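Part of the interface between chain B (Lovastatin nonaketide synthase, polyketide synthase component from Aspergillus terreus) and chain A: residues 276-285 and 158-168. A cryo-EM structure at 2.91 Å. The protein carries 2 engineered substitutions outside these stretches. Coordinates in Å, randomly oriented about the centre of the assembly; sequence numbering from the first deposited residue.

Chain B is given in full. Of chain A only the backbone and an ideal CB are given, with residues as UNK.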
# COMPACT_ATOMS: atom_id res chain seq x y z
N ASN B 276 18.50 22.24 39.19
CA ASN B 276 19.66 22.73 38.47
C ASN B 276 19.79 21.92 37.18
O ASN B 276 19.03 20.99 36.93
CB ASN B 276 20.92 22.65 39.34
CG ASN B 276 21.85 21.51 38.94
OD1 ASN B 276 21.41 20.38 38.74
ND2 ASN B 276 23.14 21.81 38.85
N GLN B 277 20.78 22.29 36.37
CA GLN B 277 20.95 21.72 35.05
C GLN B 277 22.41 21.35 34.84
O GLN B 277 23.31 21.93 35.44
CB GLN B 277 20.49 22.72 33.98
CG GLN B 277 20.89 22.40 32.56
CD GLN B 277 20.27 21.13 32.04
OE1 GLN B 277 19.11 20.82 32.33
NE2 GLN B 277 21.03 20.38 31.25
N ASP B 278 22.63 20.36 33.98
CA ASP B 278 23.98 19.96 33.61
C ASP B 278 24.53 20.89 32.54
O ASP B 278 23.82 21.26 31.59
CB ASP B 278 24.00 18.52 33.11
CG ASP B 278 23.51 17.53 34.14
OD1 ASP B 278 23.72 17.79 35.35
OD2 ASP B 278 22.92 16.51 33.76
N GLY B 279 25.79 21.26 32.68
CA GLY B 279 26.44 22.12 31.71
C GLY B 279 26.69 21.41 30.39
O GLY B 279 25.98 20.46 30.05
N ARG B 280 27.70 21.87 29.65
CA ARG B 280 28.04 21.26 28.36
C ARG B 280 28.79 19.96 28.61
O ARG B 280 30.00 19.83 28.37
CB ARG B 280 28.85 22.23 27.51
CG ARG B 280 28.90 21.85 26.05
CD ARG B 280 29.78 22.79 25.24
NE ARG B 280 29.38 24.19 25.38
CZ ARG B 280 29.93 25.06 26.22
NH1 ARG B 280 30.92 24.71 27.02
NH2 ARG B 280 29.48 26.31 26.25
N THR B 281 28.05 18.98 29.12
CA THR B 281 28.61 17.67 29.40
C THR B 281 29.04 16.99 28.10
O THR B 281 28.82 17.49 27.00
CB THR B 281 27.60 16.81 30.15
OG1 THR B 281 26.67 17.66 30.84
CG2 THR B 281 28.29 15.91 31.16
N THR B 282 29.67 15.82 28.24
CA THR B 282 30.10 15.04 27.08
C THR B 282 28.86 14.39 26.47
O THR B 282 28.61 13.19 26.60
CB THR B 282 31.13 13.99 27.49
OG1 THR B 282 30.59 13.15 28.51
CG2 THR B 282 32.40 14.66 28.00
N GLY B 283 28.08 15.21 25.79
CA GLY B 283 26.85 14.78 25.17
C GLY B 283 25.64 15.35 25.90
O GLY B 283 25.65 15.55 27.12
N ILE B 284 24.58 15.60 25.13
CA ILE B 284 23.36 16.15 25.72
C ILE B 284 22.77 15.18 26.73
O ILE B 284 22.31 15.59 27.80
CB ILE B 284 22.35 16.50 24.60
CG1 ILE B 284 21.09 17.14 25.19
CG2 ILE B 284 21.97 15.26 23.81
CD1 ILE B 284 21.34 18.43 25.92
N THR B 285 22.79 13.89 26.41
CA THR B 285 22.22 12.88 27.30
C THR B 285 23.08 12.64 28.54
O THR B 285 22.56 12.16 29.55
CB THR B 285 22.04 11.56 26.55
OG1 THR B 285 21.47 11.81 25.26
CG2 THR B 285 21.14 10.62 27.33
N UNK A 158 11.29 18.31 26.26
CA UNK A 158 12.07 18.85 27.36
C UNK A 158 13.40 19.41 26.88
O UNK A 158 13.82 20.49 27.31
CB UNK A 158 12.31 17.77 28.42
N UNK A 159 14.06 18.70 25.98
CA UNK A 159 15.40 19.06 25.53
C UNK A 159 15.39 20.48 24.99
O UNK A 159 16.39 21.20 25.08
CB UNK A 159 15.90 18.08 24.47
N UNK A 160 14.24 20.91 24.45
CA UNK A 160 14.11 22.27 23.95
C UNK A 160 14.75 23.27 24.90
O UNK A 160 15.44 24.20 24.46
CB UNK A 160 12.64 22.62 23.73
N UNK A 161 14.53 23.10 26.20
CA UNK A 161 15.19 23.94 27.18
C UNK A 161 16.58 23.39 27.52
O UNK A 161 17.57 24.12 27.44
CB UNK A 161 14.33 24.05 28.44
N UNK A 162 16.65 22.11 27.85
CA UNK A 162 17.89 21.54 28.38
C UNK A 162 19.05 21.80 27.43
O UNK A 162 20.10 22.31 27.83
CB UNK A 162 17.73 20.04 28.62
N UNK A 163 18.86 21.49 26.14
CA UNK A 163 19.94 21.65 25.18
C UNK A 163 20.50 23.06 25.23
O UNK A 163 21.72 23.25 25.18
CB UNK A 163 19.46 21.32 23.77
N UNK A 164 19.63 24.07 25.35
CA UNK A 164 20.10 25.44 25.47
C UNK A 164 21.14 25.52 26.58
O UNK A 164 22.31 25.83 26.35
CB UNK A 164 18.94 26.40 25.74
N UNK A 165 20.73 25.17 27.80
CA UNK A 165 21.65 25.21 28.93
C UNK A 165 22.83 24.28 28.70
O UNK A 165 23.93 24.55 29.21
CB UNK A 165 20.93 24.83 30.22
N UNK A 166 22.63 23.20 27.95
CA UNK A 166 23.75 22.31 27.64
C UNK A 166 24.79 23.03 26.80
O UNK A 166 26.00 22.90 27.05
CB UNK A 166 23.26 21.06 26.91
N UNK A 167 24.36 23.81 25.81
CA UNK A 167 25.31 24.50 24.95
C UNK A 167 25.99 25.64 25.70
O UNK A 167 27.21 25.81 25.61
CB UNK A 167 24.61 25.03 23.70
N UNK A 168 25.21 26.42 26.44
CA UNK A 168 25.75 27.56 27.17
C UNK A 168 26.35 27.17 28.52
O UNK A 168 26.78 28.06 29.26
CB UNK A 168 24.65 28.60 27.38

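Most of this stretch of chain A is helix, set against a loop of chain B that follows the strand at Asn276(B), so what each position can reach depends on where it falls around the helix.

Position 158 has nothing of the loop within 5.5 Å of its CB, and chain B sets no preference there. It is Ser158(A), whose backbone O accepts a hydrogen bond from the backbone N of 162.

At 159 the CB points sideways, 5.3 Å from Ile284(B) CG1, which favours a modest apolar side chain. Val159(A) fits: its CG1 lies 4.3 Å from Ile284(B) CG1, a light apolar contact.

Positions 160 and 161 find no partner in this loop, and many residues would serve. They are Ala160(A) and Ser161(A).

The CB at 162 is 4.0 Å from Gln277(B) OE1 and 4.8 Å from Ile284(B) CD1. A polar or a small apolar residue could sit between an amide and a methyl group; the deposited one is Asn162(A), whose backbone also comes near the isoleucine, its C 4.3 Å from Ile284(B) CD1.

At 163 the CB points sideways, 4.1 Å from Ile284(B) CD1. Aliphatic groups would suit, as would a long chain able to lie along the isoleucine. Arg163(A) takes the second course: it is extended at chi1 and chi2 (both t), and its end comes nearer the loop, with NH2 3.6 Å from Ile284(B) CG2. One face of the guanidinium lies against Ile284(B) CG1, leaving its edge free for hydrogen bonds, which NH1 and NH2 make elsewhere in the structure.

Position 164 points away and is free of demands from chain B; it is Ile164(A).

At 165 the CB points toward the loop and is already only 3.4 Å from Gln277(B) CG. So tight an approach favours a small residue such as alanine or serine. Ser165(A) makes that contact with its CB, while its OG is hydrogen-bonded elsewhere.

Position 166 offers most. Its CB is 3.4 Å from Ile284(B) CD1, and beyond it Arg280(B) and Ile284(B) flank a slot with the carbonyl of Thr281(B) farther out. A flat ring would fill the slot, and one tipped with a donor would use that carbonyl. Tyr166(A), with chi1 t, does both. Ile284(B) CA sits over one face, 3.9 Å from the ring centroid, and Arg280(B) CG lies over the opposite face. At the ring's edge, OH donates to Thr281(B) O at 3.0 Å. The backbone closes in as well, with Gly283(B) O 3.1 Å from Tyr166(A) CE1.

The CB at 167 points away, 5.1 Å from Arg280(B) NE, so a varied choice is possible and the backbone matters more. Phe167(A) offers its carbonyl: Arg280(B) NH2 donates to Phe167(A) O at a very short 2.4 Å, an oxygen whose placement is less sure.

At 168 the CB also points away, 5.5 Å from Arg280(B) NH2, leaving the choice open. It is Phe168(A), whose side chain comes no nearer than 5.5 Å to the loop.

Chain A 158-168: SVASNRISYFF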
# COMPACT_ATOMS: atom_id res chain seq x y z
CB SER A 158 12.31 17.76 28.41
OG SER A 158 12.89 16.61 27.82
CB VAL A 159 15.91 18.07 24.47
CG1 VAL A 159 17.22 18.55 23.89
CG2 VAL A 159 16.08 16.70 25.09
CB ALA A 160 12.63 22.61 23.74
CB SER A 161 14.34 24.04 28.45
OG SER A 161 14.20 22.77 29.07
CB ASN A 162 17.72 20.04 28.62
CG ASN A 162 16.48 19.73 29.44
OD1 ASN A 162 15.60 20.58 29.61
ND2 ASN A 162 16.40 18.50 29.95
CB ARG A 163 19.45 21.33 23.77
CG ARG A 163 20.53 21.38 22.72
CD ARG A 163 20.02 20.89 21.40
NE ARG A 163 19.71 19.46 21.42
CZ ARG A 163 20.61 18.50 21.34
NH1 ARG A 163 21.90 18.76 21.26
NH2 ARG A 163 20.21 17.23 21.34
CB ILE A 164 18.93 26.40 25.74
CG1 ILE A 164 17.96 26.38 24.56
CG2 ILE A 164 19.44 27.80 25.98
CD1 ILE A 164 16.63 27.02 24.86
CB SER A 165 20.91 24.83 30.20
OG SER A 165 19.87 25.75 30.48
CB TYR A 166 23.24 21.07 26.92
CG TYR A 166 24.33 20.25 26.26
CD1 TYR A 166 25.06 19.32 26.98
CD2 TYR A 166 24.63 20.42 24.92
CE1 TYR A 166 26.05 18.57 26.39
CE2 TYR A 166 25.62 19.68 24.31
CZ TYR A 166 26.33 18.75 25.05
OH TYR A 166 27.32 18.01 24.44
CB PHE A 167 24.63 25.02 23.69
CG PHE A 167 25.42 26.07 22.98
CD1 PHE A 167 26.60 25.75 22.33
CD2 PHE A 167 25.00 27.39 22.96
CE1 PHE A 167 27.33 26.71 21.68
CE2 PHE A 167 25.73 28.36 22.31
CZ PHE A 167 26.90 28.02 21.66
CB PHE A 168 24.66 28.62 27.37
CG PHE A 168 24.13 29.19 26.09
CD1 PHE A 168 24.78 30.24 25.47
CD2 PHE A 168 22.98 28.69 25.52
CE1 PHE A 168 24.30 30.78 24.30
CE2 PHE A 168 22.49 29.22 24.34
CZ PHE A 168 23.15 30.27 23.73
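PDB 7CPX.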